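Local coordinates for protein heme oxygenase (Chlamydomonas reinhardtii, PDB 4RAJ) that probably cleaves heme oxidatively to biliverdin, releasing iron and carbon monoxide, as heme oxygenases do, at residues S189-K192 / K193-E197; K77-A80 / D81-K84; K118-A121 / L122-E126; L129-L132 / G133-P137. All coordinates share one frame; numbering follows the deposited sequence.

Contact 1 of 4, residues S189-K192 / K193-E197; sequences SAFK and KQFDE
Phe191 and Phe195, one helical turn apart, lie side by side and point the same way from helix 184-200. Their planes are close to parallel, 19° apart, but the rings are slid past each other, with centroids separated by 5.5 Å, and overlap very little. Contact is made obliquely, CE1 of Phe191 lying 3.8 Å from CB of Phe195. In both residues CG stands opposite the backbone N (chi1 -177° in Phe191, -170° in Phe195), which sends the two rings off the same flank of the helix. Beneath them Phe195 N donates to Phe191 O at 2.8 Å. The Phe191 ring also packs on Val144 and Leu149 of helix 140-151 and meets the ring of Phe85. An alanine in place of Phe191 would probably open a gap beside Phe195 and remove the packing on Val144, Leu149 and Phe85. On the exposed flank, Lys193 NZ reaches Glu197 OE2 in a long salt bridge of 3.6 Å. Gln194 NE2 bonds to Lys84 O, and Asp196 OD2 to Thr21 OG1. Phe195 also meets the ring of Tyr145. The i, i+4 aromatic pair forms part of the buried stripe of an amphipathic helix, packed against helices 140-151 and 20-27 in the all-helical heme oxygenase fold.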
loop_
_atom_site.group_PDB
_atom_site.type_symbol
_atom_site.label_atom_id
_atom_site.label_comp_id
_atom_site.label_asym_id
_atom_site.label_seq_id
_atom_site.Cartn_x
_atom_site.Cartn_y
_atom_site.Cartn_z
ATOM N N SER A 189 -0.075 -15.230 1.378
ATOM C CA SER A 189 -0.405 -16.278 2.343
ATOM C C SER A 189 0.716 -16.447 3.376
ATOM O O SER A 189 0.450 -16.686 4.555
ATOM C CB SER A 189 -0.681 -17.609 1.641
ATOM O OG SER A 189 0.505 -18.146 1.088
ATOM N N ALA A 190 1.965 -16.314 2.929
ATOM C CA ALA A 190 3.115 -16.430 3.827
ATOM C C ALA A 190 3.117 -15.319 4.873
ATOM O O ALA A 190 3.409 -15.549 6.048
ATOM C CB ALA A 190 4.420 -16.412 3.033
ATOM N N PHE A 191 2.823 -14.100 4.443
ATOM C CA PHE A 191 2.764 -12.995 5.392
ATOM C C PHE A 191 1.615 -13.199 6.373
ATOM O O PHE A 191 1.781 -12.992 7.571
ATOM C CB PHE A 191 2.609 -11.651 4.690
ATOM C CG PHE A 191 2.613 -10.495 5.644
ATOM C CD1 PHE A 191 1.429 -10.041 6.218
ATOM C CD2 PHE A 191 3.813 -9.911 6.031
ATOM C CE1 PHE A 191 1.435 -8.994 7.137
ATOM C CE2 PHE A 191 3.825 -8.869 6.956
ATOM C CZ PHE A 191 2.633 -8.408 7.499
ATOM N N LYS A 192 0.450 -13.589 5.862
ATOM C CA LYS A 192 -0.706 -13.812 6.728
ATOM C C LYS A 192 -0.420 -14.842 7.807
ATOM O O LYS A 192 -0.723 -14.632 8.975
ATOM C CB LYS A 192 -1.920 -14.281 5.933
ATOM C CG LYS A 192 -2.755 -13.199 5.335
ATOM C CD LYS A 192 -4.169 -13.722 5.250
ATOM C CE LYS A 192 -5.101 -12.722 4.627
ATOM N NZ LYS A 192 -5.188 -12.971 3.164
ATOM N N LYS A 193 0.150 -15.966 7.401
ATOM C CA LYS A 193 0.452 -17.048 8.331
ATOM C C LYS A 193 1.382 -16.586 9.442
ATOM O O LYS A 193 1.126 -16.830 10.622
ATOM C CB LYS A 193 1.071 -18.230 7.581
ATOM C CG LYS A 193 1.445 -19.413 8.461
ATOM C CD LYS A 193 1.437 -20.703 7.648
ATOM C CE LYS A 193 1.975 -21.865 8.452
ATOM N NZ LYS A 193 3.389 -21.614 8.832
ATOM N N GLN A 194 2.454 -15.898 9.069
ATOM C CA GLN A 194 3.386 -15.401 10.069
ATOM C C GLN A 194 2.784 -14.279 10.913
ATOM O O GLN A 194 3.023 -14.223 12.114
ATOM C CB GLN A 194 4.675 -14.910 9.426
ATOM C CG GLN A 194 5.691 -14.445 10.455
ATOM C CD GLN A 194 7.077 -14.280 9.880
ATOM O OE1 GLN A 194 7.267 -14.316 8.663
ATOM N NE2 GLN A 194 8.061 -14.106 10.754
ATOM N N PHE A 195 2.026 -13.385 10.282
ATOM C CA PHE A 195 1.376 -12.287 11.001
ATOM C C PHE A 195 0.446 -12.826 12.087
ATOM O O PHE A 195 0.402 -12.302 13.200
ATOM C CB PHE A 195 0.602 -11.393 10.026
ATOM C CG PHE A 195 0.095 -10.103 10.633
ATOM C CD1 PHE A 195 0.976 -9.150 11.122
ATOM C CD2 PHE A 195 -1.258 -9.829 10.664
ATOM C CE1 PHE A 195 0.510 -7.954 11.659
ATOM C CE2 PHE A 195 -1.724 -8.635 11.199
ATOM C CZ PHE A 195 -0.834 -7.701 11.695
ATOM N N ASP A 196 -0.282 -13.890 11.766
ATOM C CA ASP A 196 -1.181 -14.505 12.736
ATOM C C ASP A 196 -0.429 -15.219 13.857
ATOM O O ASP A 196 -0.824 -15.133 15.024
ATOM C CB ASP A 196 -2.128 -15.477 12.037
ATOM C CG ASP A 196 -3.376 -14.793 11.522
ATOM O OD1 ASP A 196 -3.672 -13.664 11.976
ATOM O OD2 ASP A 196 -4.076 -15.389 10.680
ATOM N N GLU A 197 0.655 -15.910 13.513
ATOM C CA GLU A 197 1.438 -16.626 14.522
ATOM C C GLU A 197 2.176 -15.681 15.453
ATOM O O GLU A 197 2.191 -15.869 16.668
ATOM C CB GLU A 197 2.436 -17.570 13.854
ATOM C CG GLU A 197 1.886 -18.954 13.653
ATOM C CD GLU A 197 2.650 -19.733 12.612
ATOM O OE1 GLU A 197 3.834 -19.404 12.374
ATOM O OE2 GLU A 197 2.056 -20.667 12.031
#

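Contact 2 of 4, residues K77-A80 / D81-K84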
loop_
_atom_site.group_PDB
_atom_site.type_symbol
_atom_site.label_atom_id
_atom_site.label_comp_id
_atom_site.label_asym_id
_atom_site.label_seq_id
_atom_site.Cartn_x
_atom_site.Cartn_y
_atom_site.Cartn_z
ATOM N N LYS A 77 18.014 -1.496 12.237
ATOM C CA LYS A 77 18.166 -1.433 13.694
ATOM C C LYS A 77 18.050 -2.800 14.362
ATOM O O LYS A 77 18.234 -2.923 15.569
ATOM C CB LYS A 77 17.116 -0.504 14.316
ATOM C CG LYS A 77 17.295 0.970 14.033
ATOM C CD LYS A 77 16.253 1.804 14.786
ATOM C CE LYS A 77 14.857 1.179 14.715
ATOM N NZ LYS A 77 13.766 2.148 15.049
ATOM N N GLY A 78 17.720 -3.818 13.581
ATOM C CA GLY A 78 17.491 -5.143 14.116
ATOM C C GLY A 78 16.318 -5.195 15.079
ATOM O O GLY A 78 16.407 -5.813 16.136
ATOM N N ASP A 79 15.217 -4.538 14.725
ATOM C CA ASP A 79 14.010 -4.625 15.531
ATOM C C ASP A 79 13.575 -6.079 15.656
ATOM O O ASP A 79 13.462 -6.782 14.655
ATOM C CB ASP A 79 12.877 -3.785 14.930
ATOM C CG ASP A 79 11.614 -3.847 15.759
ATOM O OD1 ASP A 79 11.472 -3.017 16.682
ATOM O OD2 ASP A 79 10.765 -4.726 15.496
ATOM N N ALA A 80 13.337 -6.523 16.886
ATOM C CA ALA A 80 13.014 -7.922 17.147
ATOM C C ALA A 80 11.837 -8.408 16.316
ATOM O O ALA A 80 11.882 -9.501 15.758
ATOM C CB ALA A 80 12.727 -8.132 18.629
ATOM N N ASP A 81 10.797 -7.584 16.214
ATOM C CA ASP A 81 9.558 -8.008 15.581
ATOM C C ASP A 81 9.645 -7.947 14.057
ATOM O O ASP A 81 9.327 -8.918 13.365
ATOM C CB ASP A 81 8.393 -7.148 16.070
ATOM C CG ASP A 81 8.140 -7.304 17.558
ATOM O OD1 ASP A 81 7.980 -8.451 18.019
ATOM O OD2 ASP A 81 8.118 -6.279 18.266
ATOM N N VAL A 82 10.067 -6.803 13.529
ATOM C CA VAL A 82 10.123 -6.648 12.080
ATOM C C VAL A 82 11.153 -7.619 11.487
ATOM O O VAL A 82 10.929 -8.190 10.423
ATOM C CB VAL A 82 10.444 -5.196 11.679
ATOM C CG1 VAL A 82 10.464 -5.045 10.162
ATOM C CG2 VAL A 82 9.410 -4.253 12.277
ATOM N N SER A 83 12.257 -7.843 12.196
ATOM C CA SER A 83 13.281 -8.753 11.696
ATOM C C SER A 83 12.748 -10.168 11.518
ATOM O O SER A 83 13.194 -10.891 10.629
ATOM C CB SER A 83 14.494 -8.764 12.617
ATOM O OG SER A 83 15.114 -7.494 12.607
ATOM N N LYS A 84 11.774 -10.555 12.334
ATOM C CA LYS A 84 11.176 -11.874 12.189
ATOM C C LYS A 84 10.498 -12.026 10.835
ATOM O O LYS A 84 10.329 -13.139 10.349
ATOM C CB LYS A 84 10.179 -12.145 13.317
ATOM C CG LYS A 84 10.844 -12.333 14.672
ATOM C CD LYS A 84 9.817 -12.581 15.769
ATOM C CE LYS A 84 10.484 -12.877 17.107
ATOM N NZ LYS A 84 11.242 -14.151 17.080
HETATM O O HOH W 1 9.153 -3.861 18.290
#
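Asp79 OD2 takes two backbone N-H groups at the start of helix 80-84, the capping bond of an N-cap residue. The bond from Val82 N is nearly straight (2.9 Å, 172°) and uses the anti lone pair of OD2, while that from Asp81 N to the same oxygen is weak and bent to 129°. With CG opposite its own backbone N (chi1 -179°), the carboxylate is held in front of these N-H groups, and CG2 of Val82 packs 3.5 Å from OD2. The carbonyl oxygen Asp79 O is gripped twice by Ser83, from opposite faces of its plane: by OG at 2.7 Å and by N at 2.9 Å. A water donates to Asp79 OD1 and, at 2.6 Å, to Asp81 OD2, lying between two carboxylates whose like charges it would be expected to ease; Asp81 OD1 is held by Trp198 NE1. With a leucine at Asp79, the N-H groups of Val82 and Asp81 would probably lose their shared acceptor, and the water one of its mates. Behind the cap, Gly78, with positive phi, ends helix 50-76 in a Schellman motif. The short helix therefore folds back on its predecessor, with Val82 set against Leu71, Ala74 and Leu75 of helix 50-76 and against Pro137.

Contact 3 of 4, residues K118-A121 / L122-E126; sequences KSQA and LKDYE
Leu122 N donates to Ser119 OG, 3.0 Å away, in the N-cap of helix 120-135; chi1 of 66° places that hydroxyl between the serine's backbone N and carbonyl carbon, facing the first turn. The Leu122 side chain runs obliquely across Lys118, its CD2 lying 3.8 Å from CG of the lysine, and also packs on Tyr62 and Val63 of helix 50-76. Lys123 follows with its N bonded to Ser119 O, while its aliphatic chain crosses Gln120 at about a right angle, CE lying 3.6 Å from OE1. Asp124 is tied to Gln120 by backbone and side chain alike. Its OD1 receives Gln120 NE2 at 2.9 Å, from above the carboxylate plane yet within the plane of the amide, the two flat groups being turned 49° apart. Tyr125 points into the core, stacked on His220, and its OH bonds to His143 and to Gln147, a residue of the pocket holding the polyether ligand. Glu126 closes the segment by salt-bridging Lys118, whose ammonium also makes a cation-pi contact with Tyr62. The extended chain of the lysine meets the glutamate nearly at right angles, and its NZ sits 2.8 Å from Glu126 OE2, on the syn lone pair.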
loop_
_atom_site.group_PDB
_atom_site.type_symbol
_atom_site.label_atom_id
_atom_site.label_comp_id
_atom_site.label_asym_id
_atom_site.label_seq_id
_atom_site.Cartn_x
_atom_site.Cartn_y
_atom_site.Cartn_z
ATOM N N LYS A 118 2.408 17.512 -2.552
ATOM C CA LYS A 118 1.775 16.501 -1.718
ATOM C C LYS A 118 0.620 17.113 -0.943
ATOM O O LYS A 118 0.757 18.210 -0.396
ATOM C CB LYS A 118 2.787 15.896 -0.752
ATOM C CG LYS A 118 4.001 15.298 -1.447
ATOM C CD LYS A 118 4.869 14.533 -0.452
ATOM C CE LYS A 118 6.111 13.990 -1.127
ATOM N NZ LYS A 118 6.986 13.276 -0.170
ATOM N N SER A 119 -0.503 16.408 -0.885
ATOM C CA SER A 119 -1.618 16.827 -0.041
ATOM C C SER A 119 -1.223 16.786 1.431
ATOM O O SER A 119 -0.266 16.113 1.806
ATOM C CB SER A 119 -2.842 15.932 -0.269
ATOM O OG SER A 119 -2.590 14.601 0.160
ATOM N N GLN A 120 -1.971 17.492 2.270
ATOM C CA GLN A 120 -1.713 17.419 3.703
ATOM C C GLN A 120 -1.976 15.986 4.170
ATOM O O GLN A 120 -1.259 15.459 5.026
ATOM C CB GLN A 120 -2.578 18.409 4.481
ATOM C CG GLN A 120 -2.159 18.529 5.934
ATOM C CD GLN A 120 -0.720 18.992 6.088
ATOM O OE1 GLN A 120 -0.301 19.982 5.479
ATOM N NE2 GLN A 120 0.054 18.263 6.887
ATOM N N ALA A 121 -2.990 15.351 3.582
ATOM C CA ALA A 121 -3.337 13.978 3.945
ATOM C C ALA A 121 -2.156 13.029 3.728
ATOM O O ALA A 121 -1.873 12.161 4.559
ATOM C CB ALA A 121 -4.547 13.507 3.151
ATOM N N LEU A 122 -1.469 13.194 2.604
ATOM C CA LEU A 122 -0.308 12.353 2.308
ATOM C C LEU A 122 0.833 12.655 3.275
ATOM O O LEU A 122 1.472 11.749 3.800
ATOM C CB LEU A 122 0.149 12.568 0.865
ATOM C CG LEU A 122 1.473 11.877 0.478
ATOM C CD1 LEU A 122 1.391 10.371 0.695
ATOM C CD2 LEU A 122 1.843 12.167 -0.966
ATOM N N LYS A 123 1.093 13.935 3.506
ATOM C CA LYS A 123 2.169 14.324 4.420
ATOM C C LYS A 123 1.915 13.810 5.833
ATOM O O LYS A 123 2.843 13.364 6.520
ATOM C CB LYS A 123 2.343 15.849 4.416
ATOM C CG LYS A 123 2.882 16.364 3.078
ATOM C CD LYS A 123 3.193 17.864 3.078
ATOM C CE LYS A 123 1.941 18.705 3.017
ATOM N NZ LYS A 123 2.289 20.154 2.931
ATOM N N ASP A 124 0.656 13.848 6.259
ATOM C CA ASP A 124 0.285 13.337 7.572
ATOM C C ASP A 124 0.561 11.832 7.690
ATOM O O ASP A 124 1.016 11.358 8.723
ATOM C CB ASP A 124 -1.198 13.631 7.868
ATOM C CG ASP A 124 -1.469 15.119 8.151
ATOM O OD1 ASP A 124 -0.517 15.880 8.415
ATOM O OD2 ASP A 124 -2.646 15.527 8.103
ATOM N N TYR A 125 0.272 11.073 6.636
ATOM C CA TYR A 125 0.512 9.631 6.677
ATOM C C TYR A 125 2.011 9.362 6.651
ATOM O O TYR A 125 2.506 8.512 7.399
ATOM C CB TYR A 125 -0.191 8.928 5.500
ATOM C CG TYR A 125 -0.296 7.410 5.623
ATOM C CD1 TYR A 125 -0.103 6.757 6.839
ATOM C CD2 TYR A 125 -0.592 6.639 4.509
ATOM C CE1 TYR A 125 -0.199 5.361 6.938
ATOM C CE2 TYR A 125 -0.688 5.256 4.593
ATOM C CZ TYR A 125 -0.495 4.620 5.804
ATOM O OH TYR A 125 -0.603 3.243 5.849
ATOM N N GLU A 126 2.736 10.092 5.799
ATOM C CA GLU A 126 4.197 9.970 5.764
ATOM C C GLU A 126 4.821 10.198 7.144
ATOM O O GLU A 126 5.722 9.468 7.562
ATOM C CB GLU A 126 4.792 10.961 4.773
ATOM C CG GLU A 126 4.549 10.626 3.303
ATOM C CD GLU A 126 5.115 11.701 2.399
ATOM O OE1 GLU A 126 5.025 12.889 2.776
ATOM O OE2 GLU A 126 5.672 11.362 1.336
#

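Contact 4 of 4, residues L129-L132 / G133-P137; sequences LASL and GRSSP
The last turns of helix 120-135 meet their own C-terminal end here, in a local contact where the chain leaves the helix to lead into helix 140-151. Backbone bonds carry it: Gly133 N to Leu129 O, Arg134 N to Ala130 O, Ser135 N to Ser131 O and, as the final one, Ser136 N to Leu132 O at 2.9 Å. Ser136 is the first residue to depart from helical geometry. Ser131 O accepts from both the backbone N and the hydroxyl of Ser135: OG, turned back between its own N and carbonyl carbon (chi1 60°), comes to 2.8 Å from above the carbonyl plane, while N arrives from the opposite face at 3.0 Å. The Arg134 side chain is folded back along the helix, bent at chi2 and chi3. Its guanidinium lays one face over the backbone, with Ser131 CA 3.5 Å above the plane, offset toward the rim of the group, and NH1 comes 3.7 Å from Ala130 CB. On the buried flank, Leu132 CD2 touches Ser136 OG at 3.7 Å, and the leucine also packs on Leu140 and His143. Pro137 brings its CA to 3.5 Å from Leu132 O and has no N-H with which to extend the series. Gly133 O accepts from Lys77 NZ. Carbonyls at the C-terminal end of a helix carry partial negative charge, which the hydroxyl of Ser135 and the ammonium of Lys77 would be expected to ease where backbone donors run out.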
loop_
_atom_site.group_PDB
_atom_site.type_symbol
_atom_site.label_atom_id
_atom_site.label_comp_id
_atom_site.label_asym_id
_atom_site.label_seq_id
_atom_site.Cartn_x
_atom_site.Cartn_y
_atom_site.Cartn_z
ATOM N N LEU A 129 3.936 7.229 9.559
ATOM C CA LEU A 129 4.752 6.051 9.294
ATOM C C LEU A 129 6.178 6.218 9.812
ATOM O O LEU A 129 6.748 5.290 10.404
ATOM C CB LEU A 129 4.779 5.752 7.786
ATOM C CG LEU A 129 3.436 5.280 7.228
ATOM C CD1 LEU A 129 3.426 5.250 5.694
ATOM C CD2 LEU A 129 3.111 3.902 7.776
ATOM N N ALA A 130 6.754 7.395 9.582
ATOM C CA ALA A 130 8.102 7.683 10.067
ATOM C C ALA A 130 8.143 7.587 11.588
ATOM O O ALA A 130 9.091 7.040 12.167
ATOM C CB ALA A 130 8.557 9.057 9.611
ATOM N N SER A 131 7.102 8.109 12.226
ATOM C CA SER A 131 7.011 8.092 13.675
ATOM C C SER A 131 6.876 6.667 14.208
ATOM O O SER A 131 7.452 6.338 15.240
ATOM C CB SER A 131 5.837 8.944 14.147
ATOM O OG SER A 131 5.865 9.102 15.556
ATOM N N LEU A 132 6.104 5.832 13.514
ATOM C CA LEU A 132 5.991 4.439 13.907
ATOM C C LEU A 132 7.341 3.761 13.787
ATOM O O LEU A 132 7.709 2.955 14.636
ATOM C CB LEU A 132 4.952 3.701 13.060
ATOM C CG LEU A 132 3.473 3.983 13.296
ATOM C CD1 LEU A 132 2.649 3.151 12.308
ATOM C CD2 LEU A 132 3.066 3.680 14.753
ATOM N N GLY A 133 8.085 4.105 12.740
ATOM C CA GLY A 133 9.375 3.488 12.486
ATOM C C GLY A 133 10.348 3.794 13.606
ATOM O O GLY A 133 11.166 2.952 13.987
ATOM N N ARG A 134 10.247 5.007 14.137
ATOM C CA ARG A 134 11.116 5.443 15.219
ATOM C C ARG A 134 10.730 4.817 16.553
ATOM O O ARG A 134 11.575 4.249 17.235
ATOM C CB ARG A 134 11.092 6.969 15.336
ATOM C CG ARG A 134 12.338 7.664 14.796
ATOM C CD ARG A 134 12.006 8.995 14.120
ATOM N NE ARG A 134 10.907 9.708 14.772
ATOM C CZ ARG A 134 9.947 10.357 14.116
ATOM N NH1 ARG A 134 9.950 10.386 12.790
ATOM N NH2 ARG A 134 8.981 10.976 14.782
ATOM N N SER A 135 9.455 4.912 16.919
ATOM C CA SER A 135 9.029 4.587 18.281
ATOM C C SER A 135 8.378 3.206 18.479
ATOM O O SER A 135 8.494 2.627 19.554
ATOM C CB SER A 135 8.078 5.676 18.790
ATOM O OG SER A 135 6.922 5.798 17.977
ATOM N N SER A 136 7.685 2.669 17.477
ATOM C CA SER A 136 7.095 1.332 17.633
ATOM C C SER A 136 7.017 0.585 16.309
ATOM O O SER A 136 5.944 0.475 15.713
ATOM C CB SER A 136 5.703 1.422 18.248
ATOM O OG SER A 136 4.969 2.481 17.670
ATOM N N PRO A 137 8.158 0.058 15.852
ATOM C CA PRO A 137 8.229 -0.515 14.505
ATOM C C PRO A 137 7.308 -1.709 14.286
ATOM O O PRO A 137 6.909 -1.917 13.154
ATOM C CB PRO A 137 9.699 -0.931 14.376
ATOM C CG PRO A 137 10.421 -0.110 15.398
ATOM C CD PRO A 137 9.464 0.037 16.533
#

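Contacts 3 and 4 are the beginning and end of one helix, 120-135, their centres about 16 Å apart. Contact 4 touches contact 2, about 13 Å away between centres: the bond between Lys77 and Gly133 is one joint, and Pro137 CG packs 3.3 Å from Asp79 OD1. Contact 2 in turn reaches contact 1 through the bond between Lys84 and Gln194, so contacts 4, 2 and 1 form a continuous chain of touching elements. Contacts 1 and 3, with centres about 29 Å apart, occupy opposite sides of the molecule's centre. Of the four, contact 3 has a link to the polyether pocket, through Tyr125 and Gln147.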